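Local coordinates for putative alpha-ketoglutarate-dependent taurine dioxygenase (Burkholderia xenovorans, PDB 5HSX), which is probably an iron(II)- and 2-oxoglutarate-dependent dioxygenase of the TauD/TfdA family, perhaps acting on taurine or a related compound, at residues Arg216-Ser221 against Glu245-Pro250; Trp57-Phe62 against Phe252-Lys257. All blocks are in the same frame, centred on the assembly; numbering follows the deposited sequence.

Contact 1: Arg216-Ser221 against Glu245-Pro250; sequences RALYVS and EHVTRP
L218 and V247 mark the closest approach of the two backbones, their CA atoms 8.0 Å apart, where strand 216-218 ends beside the C-terminal end of helix 233-247. Beyond the strand the chain makes an inverse gamma turn centred on Y219, spanned by a weak hydrogen bond of 3.0 Å from V220 N to L218 O. The turn starts the Y219 side chain away from the helix and leaves L218 and V220 both directed toward it. V247 CG1 is the meeting point. L218 slants across the valine and sets CD2 at 3.6 Å from V247 CG1, while V220 comes tip to tip, its CG2 lying 3.7 Å from the same V247 CG1. The leucine reaches this far because its CG is anti to the backbone N (chi1 -174°), extending the branched end toward the helix. L218 CD2 also touches the rim of the H246 imidazole, near the ring plane and 4.0 Å from H246 CD2, with the two side chains roughly at right angles. Branched aliphatic side chains suit this buried place, since their methyls pack without leaving a polar group to satisfy, and histidine adds a flat carbon edge for the leucine while its NE2 hydrogen-bonds to A158 O in helix 155-161. The touching surfaces are buried and apolar, so dispersion and shape give the cohesion but little directional preference; the directional bond beside them runs from W244 NE1, on the same helix as V247, to V220 O in the turn after the strand.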
loop_
_atom_site.group_PDB
_atom_site.type_symbol
_atom_site.label_atom_id
_atom_site.label_comp_id
_atom_site.label_asym_id
_atom_site.label_seq_id
_atom_site.Cartn_x
_atom_site.Cartn_y
_atom_site.Cartn_z
ATOM N N ARG B 216 13.651 10.803 16.016
ATOM C CA ARG B 216 14.602 9.918 15.355
ATOM C C ARG B 216 13.916 9.174 14.221
ATOM O O ARG B 216 12.871 8.547 14.426
ATOM C CB ARG B 216 15.196 8.930 16.356
ATOM C CG ARG B 216 16.074 9.648 17.367
ATOM C CD ARG B 216 16.570 8.719 18.430
ATOM N NE ARG B 216 17.364 9.457 19.410
ATOM C CZ ARG B 216 18.063 8.880 20.380
ATOM N NH1 ARG B 216 18.063 7.556 20.490
ATOM N NH2 ARG B 216 18.758 9.630 21.235
ATOM N N ALA B 217 14.512 9.239 13.033
ATOM C CA ALA B 217 14.007 8.544 11.854
ATOM C C ALA B 217 14.905 7.366 11.517
ATOM O O ALA B 217 16.130 7.486 11.548
ATOM C CB ALA B 217 13.937 9.487 10.646
ATOM N N LEU B 218 14.290 6.237 11.153
ATOM C CA LEU B 218 15.035 5.067 10.695
ATOM C C LEU B 218 15.440 5.336 9.247
ATOM O O LEU B 218 14.657 5.135 8.313
ATOM C CB LEU B 218 14.186 3.803 10.854
ATOM C CG LEU B 218 14.802 2.432 10.578
ATOM C CD1 LEU B 218 16.081 2.252 11.384
ATOM C CD2 LEU B 218 13.786 1.323 10.909
ATOM N N TYR B 219 16.670 5.824 9.064
ATOM C CA TYR B 219 17.083 6.510 7.835
ATOM C C TYR B 219 17.699 5.505 6.861
ATOM O O TYR B 219 18.873 5.572 6.511
ATOM C CB TYR B 219 18.073 7.618 8.193
ATOM C CG TYR B 219 18.239 8.732 7.180
ATOM C CD1 TYR B 219 17.176 9.562 6.856
ATOM C CD2 TYR B 219 19.474 8.982 6.590
ATOM C CE1 TYR B 219 17.327 10.608 5.944
ATOM C CE2 TYR B 219 19.637 10.022 5.677
ATOM C CZ TYR B 219 18.560 10.833 5.361
ATOM O OH TYR B 219 18.717 11.882 4.471
ATOM N N VAL B 220 16.866 4.569 6.390
ATOM C CA VAL B 220 17.380 3.365 5.743
ATOM C C VAL B 220 17.110 3.334 4.239
ATOM O O VAL B 220 17.305 2.285 3.618
ATOM C CB VAL B 220 16.843 2.085 6.411
ATOM C CG1 VAL B 220 17.409 1.934 7.827
ATOM C CG2 VAL B 220 15.305 2.066 6.439
ATOM N N SER B 221 16.690 4.460 3.636
ATOM C CA SER B 221 16.606 4.710 2.187
ATOM C C SER B 221 16.918 3.484 1.319
ATOM O O SER B 221 18.043 3.364 0.805
ATOM C CB SER B 221 17.563 5.856 1.831
ATOM O OG SER B 221 17.311 6.340 0.526
ATOM N N GLU B 245 12.349 -4.621 5.536
ATOM C CA GLU B 245 11.048 -5.260 5.698
ATOM C C GLU B 245 10.201 -4.497 6.714
ATOM O O GLU B 245 9.000 -4.266 6.507
ATOM C CB GLU B 245 11.279 -6.710 6.118
ATOM C CG GLU B 245 10.144 -7.434 6.774
ATOM C CD GLU B 245 10.545 -8.861 7.120
ATOM O OE1 GLU B 245 10.163 -9.742 6.343
ATOM O OE2 GLU B 245 11.288 -9.095 8.123
ATOM N N HIS B 246 10.831 -4.065 7.801
ATOM C CA HIS B 246 10.118 -3.355 8.855
ATOM C C HIS B 246 9.514 -2.047 8.337
ATOM O O HIS B 246 8.336 -1.758 8.582
ATOM C CB HIS B 246 11.094 -3.113 10.013
ATOM C CG HIS B 246 10.511 -2.363 11.174
ATOM N ND1 HIS B 246 9.655 -2.942 12.085
ATOM C CD2 HIS B 246 10.686 -1.081 11.581
ATOM C CE1 HIS B 246 9.325 -2.050 13.007
ATOM N NE2 HIS B 246 9.935 -0.913 12.722
ATOM N N VAL B 247 10.300 -1.238 7.617
ATOM C CA VAL B 247 9.827 0.097 7.246
ATOM C C VAL B 247 8.747 0.060 6.186
ATOM O O VAL B 247 8.090 1.080 5.961
ATOM C CB VAL B 247 10.930 1.048 6.720
ATOM C CG1 VAL B 247 11.988 1.288 7.774
ATOM C CG2 VAL B 247 11.522 0.557 5.383
ATOM N N THR B 248 8.554 -1.074 5.519
ATOM C CA THR B 248 7.509 -1.183 4.524
ATOM C C THR B 248 6.248 -1.839 5.070
ATOM O O THR B 248 5.347 -2.155 4.285
ATOM C CB THR B 248 8.021 -1.935 3.274
ATOM O OG1 THR B 248 8.643 -3.170 3.643
ATOM C CG2 THR B 248 9.045 -1.078 2.538
ATOM N N ARG B 249 6.141 -2.026 6.387
ATOM C CA ARG B 249 4.906 -2.584 6.932
ATOM C C ARG B 249 3.747 -1.616 6.695
ATOM O O ARG B 249 3.923 -0.396 6.809
ATOM C CB ARG B 249 5.054 -2.908 8.424
ATOM C CG ARG B 249 5.931 -4.157 8.622
ATOM C CD ARG B 249 5.435 -5.068 9.721
ATOM N NE ARG B 249 5.455 -4.414 11.027
ATOM C CZ ARG B 249 6.507 -4.379 11.845
ATOM N NH1 ARG B 249 6.389 -3.755 13.014
ATOM N NH2 ARG B 249 7.673 -4.955 11.501
ATOM N N PRO B 250 2.563 -2.127 6.319
ATOM C CA PRO B 250 1.440 -1.246 5.940
ATOM C C PRO B 250 1.050 -0.237 6.999
ATOM O O PRO B 250 0.557 0.845 6.655
ATOM C CB PRO B 250 0.292 -2.239 5.675
ATOM C CG PRO B 250 0.960 -3.523 5.348
ATOM C CD PRO B 250 2.248 -3.555 6.134
#

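Contact 2: Trp57-Phe62 against Phe252-Lys257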
loop_
_atom_site.group_PDB
_atom_site.type_symbol
_atom_site.label_atom_id
_atom_site.label_comp_id
_atom_site.label_asym_id
_atom_site.label_seq_id
_atom_site.Cartn_x
_atom_site.Cartn_y
_atom_site.Cartn_z
ATOM N N TRP B 57 2.499 15.329 9.954
ATOM C CA TRP B 57 1.930 14.241 9.163
ATOM C C TRP B 57 2.884 13.694 8.107
ATOM O O TRP B 57 2.523 12.740 7.402
ATOM C CB TRP B 57 0.609 14.706 8.527
ATOM C CG TRP B 57 -0.460 14.842 9.589
ATOM C CD1 TRP B 57 -0.963 16.000 10.124
ATOM C CD2 TRP B 57 -1.099 13.766 10.290
ATOM N NE1 TRP B 57 -1.898 15.701 11.094
ATOM C CE2 TRP B 57 -1.993 14.339 11.219
ATOM C CE3 TRP B 57 -1.017 12.369 10.204
ATOM C CZ2 TRP B 57 -2.793 13.566 12.069
ATOM C CZ3 TRP B 57 -1.811 11.599 11.044
ATOM C CH2 TRP B 57 -2.690 12.202 11.965
ATOM N N ARG B 58 4.089 14.272 7.987
ATOM C CA ARG B 58 5.193 13.774 7.159
ATOM C C ARG B 58 5.017 14.056 5.670
ATOM O O ARG B 58 6.000 14.339 4.977
ATOM C CB ARG B 58 5.418 12.271 7.333
ATOM C CG ARG B 58 5.415 11.753 8.761
ATOM C CD ARG B 58 6.322 12.550 9.674
ATOM N NE ARG B 58 6.168 12.064 11.042
ATOM C CZ ARG B 58 6.919 12.447 12.068
ATOM N NH1 ARG B 58 7.900 13.318 11.892
ATOM N NH2 ARG B 58 6.685 11.945 13.272
ATOM N N VAL B 59 3.798 13.922 5.157
ATOM C CA VAL B 59 3.473 14.301 3.784
ATOM C C VAL B 59 2.079 14.914 3.786
ATOM O O VAL B 59 1.158 14.371 4.404
ATOM C CB VAL B 59 3.550 13.113 2.796
ATOM C CG1 VAL B 59 2.642 11.919 3.238
ATOM C CG2 VAL B 59 3.176 13.575 1.387
ATOM N N VAL B 60 1.924 16.055 3.122
ATOM C CA VAL B 60 0.628 16.704 3.026
ATOM C C VAL B 60 0.263 16.848 1.555
ATOM O O VAL B 60 1.132 16.956 0.680
ATOM C CB VAL B 60 0.595 18.064 3.757
ATOM C CG1 VAL B 60 0.814 17.850 5.261
ATOM C CG2 VAL B 60 1.648 19.031 3.197
ATOM N N PHE B 61 -1.041 16.833 1.284
ATOM C CA PHE B 61 -1.547 16.817 -0.082
ATOM C C PHE B 61 -2.528 17.961 -0.306
ATOM O O PHE B 61 -3.314 18.303 0.582
ATOM C CB PHE B 61 -2.244 15.484 -0.404
ATOM C CG PHE B 61 -1.387 14.273 -0.171
ATOM C CD1 PHE B 61 -0.417 13.905 -1.093
ATOM C CD2 PHE B 61 -1.559 13.496 0.965
ATOM C CE1 PHE B 61 0.368 12.777 -0.887
ATOM C CE2 PHE B 61 -0.781 12.366 1.181
ATOM C CZ PHE B 61 0.186 12.002 0.251
ATOM N N PHE B 62 -2.481 18.538 -1.506
ATOM C CA PHE B 62 -3.440 19.537 -1.948
ATOM C C PHE B 62 -4.158 19.011 -3.183
ATOM O O PHE B 62 -3.608 18.204 -3.942
ATOM C CB PHE B 62 -2.763 20.884 -2.279
ATOM C CG PHE B 62 -1.896 21.432 -1.168
ATOM C CD1 PHE B 62 -2.395 22.371 -0.273
ATOM C CD2 PHE B 62 -0.574 21.021 -1.033
ATOM C CE1 PHE B 62 -1.588 22.887 0.749
ATOM C CE2 PHE B 62 0.232 21.527 -0.020
ATOM C CZ PHE B 62 -0.276 22.461 0.871
ATOM N N PHE B 252 2.798 1.706 8.585
ATOM C CA PHE B 252 3.602 2.924 8.492
ATOM C C PHE B 252 3.329 3.717 7.218
ATOM O O PHE B 252 3.942 4.769 7.031
ATOM C CB PHE B 252 5.113 2.601 8.554
ATOM C CG PHE B 252 5.524 1.812 9.766
ATOM C CD1 PHE B 252 5.138 2.218 11.040
ATOM C CD2 PHE B 252 6.292 0.659 9.631
ATOM C CE1 PHE B 252 5.511 1.487 12.163
ATOM C CE2 PHE B 252 6.666 -0.084 10.745
ATOM C CZ PHE B 252 6.273 0.336 12.017
ATOM N N THR B 253 2.417 3.265 6.350
ATOM C CA THR B 253 2.337 3.800 4.995
ATOM C C THR B 253 1.032 4.541 4.721
ATOM O O THR B 253 0.019 4.356 5.399
ATOM C CB THR B 253 2.487 2.695 3.926
ATOM O OG1 THR B 253 1.317 1.860 3.916
ATOM C CG2 THR B 253 3.729 1.863 4.192
ATOM N N VAL B 254 1.078 5.379 3.687
ATOM C CA VAL B 254 -0.116 5.980 3.096
ATOM C C VAL B 254 0.020 5.920 1.578
ATOM O O VAL B 254 1.124 6.041 1.038
ATOM C CB VAL B 254 -0.330 7.434 3.591
ATOM C CG1 VAL B 254 0.799 8.365 3.096
ATOM C CG2 VAL B 254 -1.703 7.951 3.162
ATOM N N ARG B 255 -1.106 5.711 0.896
ATOM C CA ARG B 255 -1.170 5.649 -0.559
ATOM C C ARG B 255 -1.995 6.821 -1.078
ATOM O O ARG B 255 -3.012 7.187 -0.476
ATOM C CB ARG B 255 -1.778 4.309 -1.001
ATOM C CG ARG B 255 -1.874 4.094 -2.512
ATOM C CD ARG B 255 -2.214 2.636 -2.781
ATOM N NE ARG B 255 -2.451 2.390 -4.196
ATOM C CZ ARG B 255 -2.502 1.175 -4.735
ATOM N NH1 ARG B 255 -2.303 0.108 -3.975
ATOM N NH2 ARG B 255 -2.738 1.032 -6.043
ATOM N N PHE B 256 -1.561 7.408 -2.198
ATOM C CA PHE B 256 -2.169 8.613 -2.755
ATOM C C PHE B 256 -2.523 8.357 -4.210
ATOM O O PHE B 256 -1.650 7.998 -5.006
ATOM C CB PHE B 256 -1.206 9.802 -2.648
ATOM C CG PHE B 256 -1.792 11.125 -3.073
ATOM C CD1 PHE B 256 -2.773 11.744 -2.312
ATOM C CD2 PHE B 256 -1.317 11.775 -4.197
ATOM C CE1 PHE B 256 -3.290 12.976 -2.690
ATOM C CE2 PHE B 256 -1.819 13.013 -4.572
ATOM C CZ PHE B 256 -2.804 13.615 -3.817
ATOM N N LYS B 257 -3.785 8.556 -4.561
ATOM C CA LYS B 257 -4.217 8.469 -5.946
ATOM C C LYS B 257 -4.279 9.876 -6.515
ATOM O O LYS B 257 -5.044 10.718 -6.026
ATOM C CB LYS B 257 -5.568 7.764 -6.079
ATOM C CG LYS B 257 -6.035 7.698 -7.531
ATOM C CD LYS B 257 -7.251 6.802 -7.683
ATOM C CE LYS B 257 -7.599 6.585 -9.159
ATOM N NZ LYS B 257 -7.981 7.840 -9.878
#
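The two facing sheets of the double-stranded beta-helix, the jelly-roll core of the cupin clan, meet where V59 and F61 of strand 59-62 oppose V254 and F256 of strand 253-256. The first strand belongs to the seven-stranded mixed sheet. The second is an outermost strand of the four-stranded sheet, and its R255, turned out of the core, packs on V254 of the second subunit. The strands run in the same direction, with F61 and F256 CA atoms 8.7 Å apart, a spacing filled by side chains. Strand alternation turns V59 and F61, and likewise V254 and F256, toward the opposite strand, where apolar side chains suit the buried space between the sheets. V59 and V254 meet tip to tip through one methyl each, V59 CG1 lying 4.0 Å from V254 CG1. The phenylalanines make a broader contact, an offset stack whose planes are only 7° apart and whose centroids are 4.0 Å apart. Their side chains slide past each other in opposite directions, since F61 has CG beside its backbone N (chi1 -55°) and F256 has CG anti to its own (chi1 -174°). W152 meets the F61 ring edge-to-face, extending the aromatic packing. The overlap is reciprocal: F61 CD1 sits over the centre of the F256 ring, and F256 CD1 lies 3.4 Å above the centre of the F61 ring.

From the N terminus, the chain first lays down 57-62, and 189 residues follow before 252-257 returns to pack against it, so contact 2 closes a very long loop. Within that loop, 216-221 and 245-250 meet across 23 intervening residues that include strand 225-228 and most of helix 233-247; contact 1 is therefore nested in contact 2, and the two do not cross. Contact 1 ties the five-stranded sheet to this helix, and contact 2 joins the two core sheets. Helix 233-247 leads almost directly into strand 253-256, and here the contacts touch: F252 CE2 packs 3.2 Å from H246 O. Both also adjoin the second subunit.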